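Local coordinates for protein C-domain type II peptide synthetase (Streptomyces globisporus, PDB 4ZNM) that is a condensation-domain protein of the type II peptide synthetase kind, built on the two-lobed fold of the CoA-dependent acyltransferase clan, at residues A[18-21]-A[22-26]; A[68-71]-A[72-76]; A[212-215]-A[216-219]. All blocks are in the same frame, centred on the assembly; numbering follows the deposited sequence. Where two conformers were deposited one is given.

Contact 1 (A[18-21]-A[22-26])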
# COMPACT_ATOMS: atom_id res chain seq x y z
N PRO A 18 -3.14 -22.56 11.38
CA PRO A 18 -2.85 -21.22 10.86
C PRO A 18 -4.11 -20.34 10.75
O PRO A 18 -4.87 -20.50 9.80
CB PRO A 18 -2.26 -21.51 9.47
CG PRO A 18 -2.79 -22.90 9.10
CD PRO A 18 -3.49 -23.50 10.30
N PRO A 19 -4.34 -19.45 11.73
CA PRO A 19 -5.56 -18.61 11.73
C PRO A 19 -5.41 -17.41 10.81
O PRO A 19 -4.27 -17.10 10.40
CB PRO A 19 -5.65 -18.15 13.18
CG PRO A 19 -4.20 -17.99 13.56
CD PRO A 19 -3.46 -19.12 12.87
N LEU A 20 -6.52 -16.74 10.49
CA LEU A 20 -6.43 -15.51 9.70
C LEU A 20 -5.76 -14.51 10.60
O LEU A 20 -6.03 -14.46 11.81
CB LEU A 20 -7.79 -14.97 9.25
CG LEU A 20 -8.63 -15.74 8.24
CD1 LEU A 20 -9.98 -15.03 8.04
CD2 LEU A 20 -7.91 -15.86 6.93
N SER A 21 -4.89 -13.70 10.01
CA SER A 21 -4.32 -12.57 10.74
C SER A 21 -5.39 -11.54 11.07
O SER A 21 -6.46 -11.54 10.48
CB SER A 21 -3.24 -11.91 9.91
OG SER A 21 -3.80 -11.33 8.74
N PHE A 22 -5.09 -10.62 12.00
CA PHE A 22 -5.96 -9.49 12.24
C PHE A 22 -6.17 -8.68 10.97
O PHE A 22 -7.30 -8.24 10.68
CB PHE A 22 -5.39 -8.60 13.35
CG PHE A 22 -5.49 -9.20 14.73
CD1 PHE A 22 -6.59 -9.94 15.11
CD2 PHE A 22 -4.49 -8.98 15.65
CE1 PHE A 22 -6.69 -10.47 16.38
CE2 PHE A 22 -4.58 -9.52 16.93
CZ PHE A 22 -5.69 -10.25 17.29
N HIS A 23 -5.12 -8.51 10.16
CA HIS A 23 -5.31 -7.78 8.94
C HIS A 23 -6.29 -8.51 8.02
O HIS A 23 -7.12 -7.90 7.38
CB HIS A 23 -3.99 -7.58 8.22
CG HIS A 23 -4.16 -6.90 6.90
ND1 HIS A 23 -4.61 -5.61 6.78
CD2 HIS A 23 -3.95 -7.35 5.63
CE1 HIS A 23 -4.66 -5.27 5.50
NE2 HIS A 23 -4.26 -6.31 4.78
N GLN A 24 -6.16 -9.82 7.93
CA GLN A 24 -7.04 -10.60 7.06
C GLN A 24 -8.50 -10.55 7.60
O GLN A 24 -9.45 -10.53 6.81
CB GLN A 24 -6.51 -12.02 6.94
CG GLN A 24 -5.26 -12.05 6.04
CD GLN A 24 -4.47 -13.34 6.09
OE1 GLN A 24 -4.65 -14.16 6.97
NE2 GLN A 24 -3.53 -13.50 5.13
N GLU A 25 -8.67 -10.53 8.92
CA GLU A 25 -9.99 -10.28 9.53
C GLU A 25 -10.60 -8.94 9.09
O GLU A 25 -11.80 -8.84 8.78
CB GLU A 25 -9.90 -10.27 11.06
CG GLU A 25 -9.77 -11.61 11.69
CD GLU A 25 -9.78 -11.56 13.23
OE1 GLU A 25 -10.03 -10.48 13.84
OE2 GLU A 25 -9.53 -12.63 13.82
N PHE A 26 -9.77 -7.91 9.11
CA PHE A 26 -10.19 -6.61 8.61
C PHE A 26 -10.67 -6.75 7.17
O PHE A 26 -11.72 -6.25 6.83
CB PHE A 26 -9.03 -5.60 8.75
CG PHE A 26 -9.18 -4.37 7.90
CD1 PHE A 26 -9.94 -3.31 8.32
CD2 PHE A 26 -8.51 -4.26 6.70
CE1 PHE A 26 -10.04 -2.19 7.56
CE2 PHE A 26 -8.62 -3.14 5.94
CZ PHE A 26 -9.37 -2.11 6.36
O HOH W 1 -3.23 -16.28 7.83

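Contact 2 (A[68-71]-A[72-76])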
# COMPACT_ATOMS: atom_id res chain seq x y z
N GLY A 68 11.28 -19.80 -7.74
CA GLY A 68 10.92 -21.00 -7.01
C GLY A 68 11.48 -20.98 -5.59
O GLY A 68 10.77 -21.25 -4.63
N ASP A 69 12.74 -20.60 -5.45
CA ASP A 69 13.44 -20.57 -4.15
C ASP A 69 12.74 -19.62 -3.18
O ASP A 69 12.60 -19.91 -1.99
CB ASP A 69 14.90 -20.10 -4.29
CG ASP A 69 15.80 -21.10 -5.00
OD1 ASP A 69 15.40 -22.27 -5.12
OD2 ASP A 69 16.93 -20.70 -5.43
N VAL A 70 12.29 -18.48 -3.70
CA VAL A 70 11.76 -17.42 -2.86
C VAL A 70 10.34 -17.76 -2.41
O VAL A 70 9.89 -17.27 -1.37
CB VAL A 70 11.82 -16.04 -3.56
CG1 VAL A 70 10.69 -15.84 -4.58
CG2 VAL A 70 11.76 -14.92 -2.52
N VAL A 71 9.66 -18.62 -3.16
CA VAL A 71 8.35 -19.11 -2.76
C VAL A 71 8.51 -20.20 -1.71
O VAL A 71 7.74 -20.26 -0.75
CB VAL A 71 7.56 -19.62 -3.97
CG1 VAL A 71 6.30 -20.36 -3.50
CG2 VAL A 71 7.16 -18.42 -4.87
N VAL A 72 9.53 -21.05 -1.86
CA VAL A 72 9.79 -22.07 -0.85
C VAL A 72 10.16 -21.36 0.45
O VAL A 72 9.75 -21.78 1.52
CB VAL A 72 10.87 -23.02 -1.26
CG1 VAL A 72 11.31 -23.86 -0.07
CG2 VAL A 72 10.41 -23.91 -2.44
N ARG A 73 10.93 -20.29 0.34
CA ARG A 73 11.43 -19.55 1.50
C ARG A 73 10.35 -18.92 2.38
O ARG A 73 10.49 -18.88 3.59
CB ARG A 73 12.37 -18.46 1.00
CG ARG A 73 12.87 -17.50 2.05
CD ARG A 73 14.00 -16.65 1.49
NE ARG A 73 14.37 -15.61 2.42
CZ ARG A 73 15.31 -15.73 3.36
NH1 ARG A 73 16.03 -16.85 3.48
NH2 ARG A 73 15.54 -14.70 4.17
N HIS A 74 9.29 -18.42 1.75
CA HIS A 74 8.26 -17.64 2.45
C HIS A 74 6.90 -18.34 2.41
O HIS A 74 6.23 -18.37 1.36
CB HIS A 74 8.13 -16.25 1.84
CG HIS A 74 9.36 -15.41 2.01
ND1 HIS A 74 9.78 -14.96 3.24
CD2 HIS A 74 10.26 -14.95 1.11
CE1 HIS A 74 10.91 -14.28 3.09
NE2 HIS A 74 11.21 -14.25 1.80
N GLU A 75 6.47 -18.87 3.55
CA GLU A 75 5.17 -19.57 3.64
C GLU A 75 3.98 -18.73 3.21
O GLU A 75 3.04 -19.26 2.64
CB GLU A 75 4.91 -20.06 5.06
CG GLU A 75 5.70 -21.27 5.40
CD GLU A 75 5.56 -21.73 6.84
OE1 GLU A 75 4.76 -21.14 7.62
OE2 GLU A 75 6.28 -22.70 7.18
N ALA A 76 4.01 -17.43 3.49
CA ALA A 76 2.90 -16.58 3.09
C ALA A 76 2.67 -16.68 1.59
O ALA A 76 1.55 -16.49 1.14
CB ALA A 76 3.15 -15.14 3.49

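Contact 3 (A[212-215]-A[216-219])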
# COMPACT_ATOMS: atom_id res chain seq x y z
N SER A 212 -5.43 0.92 26.06
CA SER A 212 -5.55 1.54 24.76
C SER A 212 -7.02 1.60 24.31
O SER A 212 -7.46 2.58 23.71
CB SER A 212 -4.71 0.79 23.71
OG SER A 212 -3.32 0.97 23.93
N LYS A 213 -7.76 0.54 24.61
CA LYS A 213 -9.19 0.48 24.28
C LYS A 213 -9.91 1.63 24.97
O LYS A 213 -10.78 2.26 24.36
CB LYS A 213 -9.82 -0.86 24.70
CG LYS A 213 -9.55 -1.95 23.68
CD LYS A 213 -10.04 -3.33 24.08
CE LYS A 213 -9.75 -4.30 22.94
NZ LYS A 213 -10.53 -5.54 23.02
N GLU A 214 -9.54 1.91 26.21
CA GLU A 214 -10.19 3.00 26.95
C GLU A 214 -9.79 4.32 26.32
O GLU A 214 -10.62 5.21 26.20
CB GLU A 214 -9.84 2.99 28.43
CG GLU A 214 -10.90 3.68 29.31
CD GLU A 214 -10.51 3.77 30.78
OE1 GLU A 214 -10.01 2.76 31.34
OE2 GLU A 214 -10.71 4.84 31.39
N PHE A 215 -8.54 4.45 25.88
CA PHE A 215 -8.13 5.66 25.16
C PHE A 215 -8.97 5.88 23.90
O PHE A 215 -9.43 6.99 23.64
CB PHE A 215 -6.65 5.58 24.76
CG PHE A 215 -6.27 6.58 23.70
CD1 PHE A 215 -5.91 7.86 24.06
CD2 PHE A 215 -6.30 6.25 22.37
CE1 PHE A 215 -5.60 8.78 23.10
CE2 PHE A 215 -5.99 7.19 21.40
CZ PHE A 215 -5.62 8.45 21.78
N TRP A 216 -9.19 4.84 23.10
CA TRP A 216 -9.89 4.99 21.83
C TRP A 216 -11.38 5.26 21.98
O TRP A 216 -11.94 6.05 21.23
CB TRP A 216 -9.67 3.74 20.98
CG TRP A 216 -8.29 3.69 20.38
CD1 TRP A 216 -7.27 2.83 20.71
CD2 TRP A 216 -7.78 4.54 19.35
NE1 TRP A 216 -6.17 3.09 19.92
CE2 TRP A 216 -6.46 4.13 19.08
CE3 TRP A 216 -8.33 5.59 18.61
CZ2 TRP A 216 -5.67 4.77 18.12
CZ3 TRP A 216 -7.55 6.19 17.64
CH2 TRP A 216 -6.24 5.79 17.41
N ARG A 217 -12.02 4.59 22.94
CA ARG A 217 -13.43 4.84 23.25
C ARG A 217 -13.61 6.33 23.51
O ARG A 217 -14.53 6.97 22.98
CB ARG A 217 -13.89 4.05 24.49
CG ARG A 217 -14.24 2.59 24.23
CD ARG A 217 -14.76 1.91 25.53
NE ARG A 217 -14.10 0.62 25.75
CZ ARG A 217 -13.26 0.34 26.75
NH1 ARG A 217 -12.96 1.25 27.68
NH2 ARG A 217 -12.72 -0.87 26.83
N LYS A 218 -12.72 6.90 24.32
CA LYS A 218 -12.81 8.34 24.63
C LYS A 218 -12.46 9.18 23.42
O LYS A 218 -13.17 10.09 23.06
CB LYS A 218 -11.90 8.72 25.79
CG LYS A 218 -12.21 8.03 27.11
CD LYS A 218 -11.16 8.33 28.17
CE LYS A 218 -11.53 7.71 29.51
NZ LYS A 218 -10.49 7.92 30.56
N ARG A 219 -11.32 8.87 22.79
CA ARG A 219 -10.84 9.68 21.68
C ARG A 219 -11.80 9.72 20.50
O ARG A 219 -11.92 10.74 19.82
CB ARG A 219 -9.50 9.15 21.20
CG ARG A 219 -8.77 10.12 20.31
CD ARG A 219 -8.34 11.40 21.05
NE ARG A 219 -7.39 12.06 20.20
CZ ARG A 219 -7.71 12.80 19.14
NH1 ARG A 219 -8.99 13.03 18.85
NH2 ARG A 219 -6.75 13.32 18.39

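Contact 1 (A[18-21]-A[22-26])
S21 and Q24 are brought together by their first torsions. S21 OG lies between its own backbone N and carbonyl carbon, chi1 65°, which brings the hydroxyl to the N-H of Q24 in the first turn of helix 22-28. Q24 CG is anti to the carbonyl carbon, chi1 -73°. The extended Q24 chain then runs back past the hydroxyl to the backbone ahead of the helix. S21 OG accepts from Q24 N at 2.9 Å. In return, S21 N donates to Q24 OE1 at 3.1 Å, with the donor tilted 34° from the plane of the Q24 amide. This reciprocal pair is a capping box, with S21 as N-cap. The first full turn closes with E25 N donating to S21 O at 2.9 Å. Q24 OE1 has a second donor, water 1, at 2.7 Å. The same water donates to P19 O at 2.9 Å and ties the incoming loop to the box. Q24 NE2 bonds T158 O, so both ends of the amide are held and its rotation is fixed. Q24 CG passes 3.2 Å from S21 OG. L20 comes across the Q24 chain, its CD2 lying 3.7 Å from Q24 OE1. E25 starts alongside the S21 carbonyl, with CG 3.5 Å from S21 O. Its carboxylate goes on to R201 in a salt bridge and to S348. R201 also donates to L20 O, while F22 N is taken by E200.

Contact 2 (A[68-71]-A[72-76])
The H74 imidazole meets V70 at one edge: V70 CG2 lies in the ring plane, 3.9 Å from H74 CD2. V70 was modelled in two conformers, so this edge contact is tentative. One face of the ring carries R73 CG, 3.6 Å above the plane and offset toward the rim. The setting is the C-terminal end of helix 60-73, where H74 is the first residue to leave helical backbone angles. H74 CG is anti to its carbonyl carbon, chi1 -65°, which turns the ring back over the last turn. There H74 CD2 comes 3.4 Å from V70 O. The last regular helical bonds run from V72 N to G68 O, 3.0 Å, and from R73 N to D69 O, 2.9 Å. At H74 the pattern weakens. Its N-H is shared between V70 O and V71 O, and both bonds are long and weak. Helix-end carbonyls find other donors: R78 bonds V71 O and V72 O, and Q192 bonds R73 O. R73 NE makes a salt bridge to D171 OD2, on helix 162-180, and H74 NE2 hydrogen-bonds the same oxygen. D69 forms a salt bridge to R179 of the same helix. On the V72 side of the turn, the methyl V72 CG2 rests 3.5 Å from G68 O.

Contact 3 (A[212-215]-A[216-219])
F215, W216 and E214 carry most of this contact within helix 207-219. F215 turns the edge of its ring onto the face of W216 in a T-shaped pair. The F215 centroid is 5.0 Å from that of the W216 five-membered ring, and the planes stand at 80°. F215 CE2 lies 3.7 Å above the indole plane, over its centre. F215 CG is anti to the backbone N, chi1 164°, which sends the ring outward with a lean toward the next turn, beside R219. One face is met there by R219 in a CH-pi contact, with R219 CB 4.2 Å from the F215 centroid. R219 CG continues past the rim, 3.9 Å from F215 CZ. The indole lies beside the backbone of the preceding turn, with W216 CD1 3.0 Å from S212 O.

E214 works on another side of the helix. Its extended chain lies beside that of K218, and the two point the same way. K218 NZ donates to E214 OE2 at 3.2 Å in a salt bridge. The lysine reaches the anti side of that oxygen, 26° out of the carboxylate plane. R217 crosses E214 obliquely, with NH1 3.6 Å from E214 CG, and its NE makes a salt bridge to E353.

The aromatic side joins the helix to helix 339-342 and the loop after it. H343 stacks on F215 and accepts from W216 NE1 through its carbonyl. R219 NE makes a salt bridge to E339, at the start of that helix, and NH2 a hydrogen bond to the carbonyl of R317 on strand 312-319.

All three contacts are local helix elements: contact 1 starts a helix, contact 2 ends one and contact 3 lies in the last turns of another. Contacts 1 and 2 are close, with centres 20 Å apart and nearest atoms about 7 Å apart. Contact 3 is 23 Å from contact 1 and 40 Å from contact 2, centre to centre. None touches another. Contacts 1 and 3 meet nearby parts of one chain region: H343 and L345 pack on contact 3, and P346, S348 and R349 on contact 1. No contact supplies a sodium ligand. The side chain of V71 is about 11 Å from a bound sodium ion. That of Q24 is about 13 Å from a bound sodium ion.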